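Local coordinates for HPT domain (Escherichia coli, PDB 2A0B), which relays phosphoryl groups through a histidine as the phosphotransfer domain of the sensor kinase ArcB, which activates the regulator ArcA in anaerobic repression, at residues L17-Y20 and L21-G25; E94-V97 and G98-E102. One frame throughout, in Å; residues are numbered along the deposited sequence.

Contact 1: L17-Y20 and L21-G25; sequences LEQY and LELVG
Leu17-Tyr20 runs straight into Leu21-Gly25 over the last two turns of helix 14-23. Leu21 N bonds to Leu17 O at 3.0 Å, Glu22 N to Glu18 O at a longer 3.3 Å, and Leu23 N to Gln19 O at 2.9 Å. At the C-terminal end Tyr20 O takes two donors: Val24 N at 2.8 Å, almost in line with the carbonyl, and Gly25 N at 3.3 Å on a lone pair in the carbonyl plane. This is how a short helix stops: Gly25, a glycine with positive phi (93°), ends the helical backbone just before helix 26-52 begins.

Among the side chains, Gln19 and Leu23 lie alongside each other and point the same way, Leu23 CD1 resting 3.7 Å from Gln19 CG. Leu21 CG stands anti to its own carbonyl carbon (chi1 -87°), turned toward Leu17 O; the same side chain also packs on Pro26 and Ile29 of helix 26-52. Glu22 bends at chi2, and its OE2 ends 3.0 Å from Glu18 O. Both atoms are acceptors, and Glu18 OE1 lies 5.3 Å from Glu22 OE2. Lone-pair repulsion from the carbonyl, with a second carboxylate nearby, may slightly favour protonation of Glu22.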
loop_
_atom_site.group_PDB
_atom_site.type_symbol
_atom_site.label_atom_id
_atom_site.label_comp_id
_atom_site.label_asym_id
_atom_site.label_seq_id
_atom_site.Cartn_x
_atom_site.Cartn_y
_atom_site.Cartn_z
ATOM N N LEU A 17 12.515 -5.364 5.228
ATOM C CA LEU A 17 12.347 -4.885 6.577
ATOM C C LEU A 17 13.489 -5.357 7.488
ATOM O O LEU A 17 13.844 -4.538 8.366
ATOM C CB LEU A 17 10.962 -5.364 7.134
ATOM C CG LEU A 17 9.861 -4.564 6.435
ATOM C CD1 LEU A 17 8.541 -5.374 6.704
ATOM C CD2 LEU A 17 9.631 -3.160 6.954
ATOM N N GLU A 18 13.968 -6.570 7.320
ATOM C CA GLU A 18 15.014 -7.064 8.211
ATOM C C GLU A 18 16.312 -6.261 7.881
ATOM O O GLU A 18 16.981 -5.909 8.878
ATOM C CB GLU A 18 15.230 -8.546 8.050
ATOM C CG GLU A 18 14.083 -9.241 8.820
ATOM C CD GLU A 18 14.241 -10.733 8.978
ATOM O OE1 GLU A 18 15.200 -11.359 8.492
ATOM O OE2 GLU A 18 13.350 -11.308 9.670
ATOM N N GLN A 19 16.506 -6.030 6.593
ATOM C CA GLN A 19 17.740 -5.251 6.267
ATOM C C GLN A 19 17.555 -3.861 6.832
ATOM O O GLN A 19 18.515 -3.250 7.437
ATOM C CB GLN A 19 17.878 -5.211 4.754
ATOM C CG GLN A 19 19.102 -4.399 4.286
ATOM C CD GLN A 19 19.134 -4.289 2.774
ATOM O OE1 GLN A 19 19.934 -4.984 2.145
ATOM N NE2 GLN A 19 18.357 -3.441 2.153
ATOM N N TYR A 20 16.413 -3.209 6.704
ATOM C CA TYR A 20 16.158 -1.909 7.255
ATOM C C TYR A 20 16.367 -1.815 8.745
ATOM O O TYR A 20 16.977 -0.811 9.246
ATOM C CB TYR A 20 14.747 -1.439 6.883
ATOM C CG TYR A 20 14.795 -0.648 5.599
ATOM C CD1 TYR A 20 15.536 -1.069 4.494
ATOM C CD2 TYR A 20 14.088 0.530 5.499
ATOM C CE1 TYR A 20 15.575 -0.341 3.316
ATOM C CE2 TYR A 20 14.109 1.271 4.326
ATOM C CZ TYR A 20 14.858 0.828 3.243
ATOM O OH TYR A 20 14.851 1.612 2.099
ATOM N N LEU A 21 15.993 -2.809 9.523
ATOM C CA LEU A 21 16.170 -2.806 10.965
ATOM C C LEU A 21 17.684 -2.766 11.295
ATOM O O LEU A 21 18.027 -2.121 12.283
ATOM C CB LEU A 21 15.541 -4.029 11.631
ATOM C CG LEU A 21 14.046 -3.830 11.972
ATOM C CD1 LEU A 21 13.550 -5.203 12.431
ATOM C CD2 LEU A 21 13.839 -2.787 13.055
ATOM N N GLU A 22 18.444 -3.512 10.571
ATOM C CA GLU A 22 19.897 -3.550 10.792
ATOM C C GLU A 22 20.497 -2.224 10.366
ATOM O O GLU A 22 21.483 -1.766 11.009
ATOM C CB GLU A 22 20.514 -4.671 10.000
ATOM C CG GLU A 22 20.194 -6.064 10.469
ATOM C CD GLU A 22 20.030 -7.075 9.358
ATOM O OE1 GLU A 22 20.755 -7.089 8.334
ATOM O OE2 GLU A 22 19.110 -7.927 9.509
ATOM N N LEU A 23 20.017 -1.640 9.281
ATOM C CA LEU A 23 20.706 -0.395 8.833
ATOM C C LEU A 23 20.261 0.874 9.491
ATOM O O LEU A 23 21.047 1.843 9.698
ATOM C CB LEU A 23 20.519 -0.261 7.325
ATOM C CG LEU A 23 21.204 -1.273 6.422
ATOM C CD1 LEU A 23 20.574 -1.100 5.042
ATOM C CD2 LEU A 23 22.718 -1.011 6.351
ATOM N N VAL A 24 18.971 1.073 9.772
ATOM C CA VAL A 24 18.401 2.290 10.294
ATOM C C VAL A 24 17.772 2.123 11.664
ATOM O O VAL A 24 17.670 3.102 12.403
ATOM C CB VAL A 24 17.436 2.959 9.306
ATOM C CG1 VAL A 24 17.948 2.946 7.861
ATOM C CG2 VAL A 24 16.075 2.266 9.305
ATOM N N GLY A 25 17.298 0.929 12.013
ATOM C CA GLY A 25 16.609 0.715 13.295
ATOM C C GLY A 25 15.096 0.889 13.084
ATOM O O GLY A 25 14.644 1.429 12.082
#

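Contact 2: E94-V97 and G98-E102; sequences EDNV and GEWIE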
loop_
_atom_site.group_PDB
_atom_site.type_symbol
_atom_site.label_atom_id
_atom_site.label_comp_id
_atom_site.label_asym_id
_atom_site.label_seq_id
_atom_site.Cartn_x
_atom_site.Cartn_y
_atom_site.Cartn_z
ATOM N N GLU A 94 -9.873 -2.853 -16.869
ATOM C CA GLU A 94 -11.188 -2.240 -16.829
ATOM C C GLU A 94 -12.175 -3.104 -15.978
ATOM O O GLU A 94 -12.964 -2.446 -15.293
ATOM C CB GLU A 94 -11.717 -2.188 -18.288
ATOM C CG GLU A 94 -11.120 -1.046 -19.094
ATOM C CD GLU A 94 -11.686 0.325 -18.830
ATOM O OE1 GLU A 94 -12.766 0.488 -18.223
ATOM O OE2 GLU A 94 -11.067 1.348 -19.238
ATOM N N ASP A 95 -11.990 -4.393 -16.072
ATOM C CA ASP A 95 -12.936 -5.248 -15.303
ATOM C C ASP A 95 -12.689 -5.186 -13.792
ATOM O O ASP A 95 -13.575 -5.387 -12.986
ATOM C CB ASP A 95 -12.765 -6.702 -15.646
ATOM C CG ASP A 95 -13.445 -7.117 -17.025
ATOM O OD1 ASP A 95 -14.187 -6.258 -17.432
ATOM O OD2 ASP A 95 -12.853 -8.148 -17.337
ATOM N N ASN A 96 -11.389 -5.031 -13.417
ATOM C CA ASN A 96 -11.033 -5.259 -12.025
ATOM C C ASN A 96 -10.535 -4.015 -11.281
ATOM O O ASN A 96 -10.512 -4.163 -10.043
ATOM C CB ASN A 96 -9.880 -6.283 -12.084
ATOM C CG ASN A 96 -10.368 -7.713 -12.336
ATOM O OD1 ASN A 96 -11.594 -7.849 -12.260
ATOM N ND2 ASN A 96 -9.464 -8.635 -12.551
ATOM N N VAL A 97 -10.373 -2.902 -11.962
ATOM C CA VAL A 97 -9.807 -1.772 -11.130
ATOM C C VAL A 97 -10.679 -1.345 -10.012
ATOM O O VAL A 97 -10.244 -1.008 -8.886
ATOM C CB VAL A 97 -9.392 -0.664 -12.106
ATOM C CG1 VAL A 97 -10.574 0.093 -12.686
ATOM C CG2 VAL A 97 -8.454 0.261 -11.300
ATOM N N GLY A 98 -12.040 -1.345 -10.161
ATOM C CA GLY A 98 -12.906 -0.959 -9.028
ATOM C C GLY A 98 -12.774 -2.042 -7.926
ATOM O O GLY A 98 -12.904 -1.595 -6.760
ATOM N N GLU A 99 -12.602 -3.300 -8.183
ATOM C CA GLU A 99 -12.442 -4.351 -7.194
ATOM C C GLU A 99 -11.087 -4.112 -6.445
ATOM O O GLU A 99 -11.094 -4.188 -5.215
ATOM C CB GLU A 99 -12.461 -5.770 -7.713
ATOM C CG GLU A 99 -12.512 -6.816 -6.597
ATOM C CD GLU A 99 -13.567 -7.889 -6.763
ATOM O OE1 GLU A 99 -14.497 -7.741 -7.604
ATOM O OE2 GLU A 99 -13.526 -8.973 -6.122
ATOM N N TRP A 100 -10.055 -3.785 -7.238
ATOM C CA TRP A 100 -8.766 -3.565 -6.488
ATOM C C TRP A 100 -8.864 -2.341 -5.658
ATOM O O TRP A 100 -8.251 -2.401 -4.533
ATOM C CB TRP A 100 -7.710 -3.370 -7.591
ATOM C CG TRP A 100 -7.392 -4.589 -8.384
ATOM C CD1 TRP A 100 -7.499 -5.894 -8.064
ATOM C CD2 TRP A 100 -6.935 -4.573 -9.755
ATOM N NE1 TRP A 100 -7.090 -6.706 -9.090
ATOM C CE2 TRP A 100 -6.754 -5.891 -10.151
ATOM C CE3 TRP A 100 -6.623 -3.509 -10.615
ATOM C CZ2 TRP A 100 -6.277 -6.261 -11.417
ATOM C CZ3 TRP A 100 -6.189 -3.888 -11.897
ATOM C CH2 TRP A 100 -6.017 -5.209 -12.263
ATOM N N ILE A 101 -9.533 -1.286 -5.994
ATOM C CA ILE A 101 -9.734 -0.094 -5.196
ATOM C C ILE A 101 -10.448 -0.484 -3.921
ATOM O O ILE A 101 -10.147 -0.133 -2.805
ATOM C CB ILE A 101 -10.360 1.053 -5.956
ATOM C CG1 ILE A 101 -9.347 1.509 -7.065
ATOM C CG2 ILE A 101 -10.868 2.126 -5.019
ATOM C CD1 ILE A 101 -10.002 2.553 -7.983
ATOM N N GLU A 102 -11.644 -1.190 -4.072
ATOM C CA GLU A 102 -12.344 -1.602 -2.860
ATOM C C GLU A 102 -11.536 -2.516 -1.976
ATOM O O GLU A 102 -11.640 -2.406 -0.738
ATOM C CB GLU A 102 -13.599 -2.397 -3.374
ATOM C CG GLU A 102 -14.462 -2.807 -2.188
ATOM C CD GLU A 102 -15.099 -1.723 -1.368
ATOM O OE1 GLU A 102 -15.314 -0.547 -1.752
ATOM O OE2 GLU A 102 -15.400 -2.082 -0.205
HETATM O O HOH W 1 -13.695 -1.890 -12.572
HETATM O O HOH W 2 -14.121 -3.926 -10.784
#
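Gly98 and Glu99 meet the preceding turn through water. Water 1 donates to Glu94 O and accepts from Gly98 N at 3.0 Å, while water 2 donates to Asp95 O at 2.7 Å and accepts from Glu99 N. The helix is kinked here, and each water stands where a direct backbone bond would otherwise run.

Trp100 restores the direct pattern, its N bonding to Asn96 O at 2.9 Å. A chi1 of -69° sets Trp100 CG beside its backbone N and lays the indole back along the preceding turn. There it packs against Asn96, whose CB stands over the face of the six-membered ring, 3.8 Å from its centroid and 20° off the normal, a CH-pi contact. Asn96 O lies over a face of the same indole, and Val97 CB packs against CE3 of Trp100 at 4.2 Å. This is the opening part of helix 93-122, a long helix of the HPt four-helix bundle, and the indole also touches Leu81, Gln84 and Ile85 of helix 76-85. Next comes Ile101, whose N bonds to Val97 O. Its CG1 rests 3.2 Å from that same oxygen, and CD1 reaches Val97 CG2, while Leu47 and Leu51 of helix 26-52 meet Ile101.

Contacts 1 and 2 lie on opposite sides of the chain's centre, their own centres 34 Å apart and their nearest atoms about 20 Å apart, so they do not touch. Helix 93-122 relates them: contact 2 is near its beginning, whereas Leu17 and Leu21 of contact 1 pack on its far end, at Leu115, Trp118 and Ala122. The zinc ion is bound by His77, Glu103 and Glu107, and Asp95 of contact 2 is counted in the same site. The Trp100 side chain is about 8 Å from the zinc, and that of Val97 about 12 Å from the side chain of His64, the phosphorylation site. In contact 1, the Leu17 side chain is about 11 Å from that of His77.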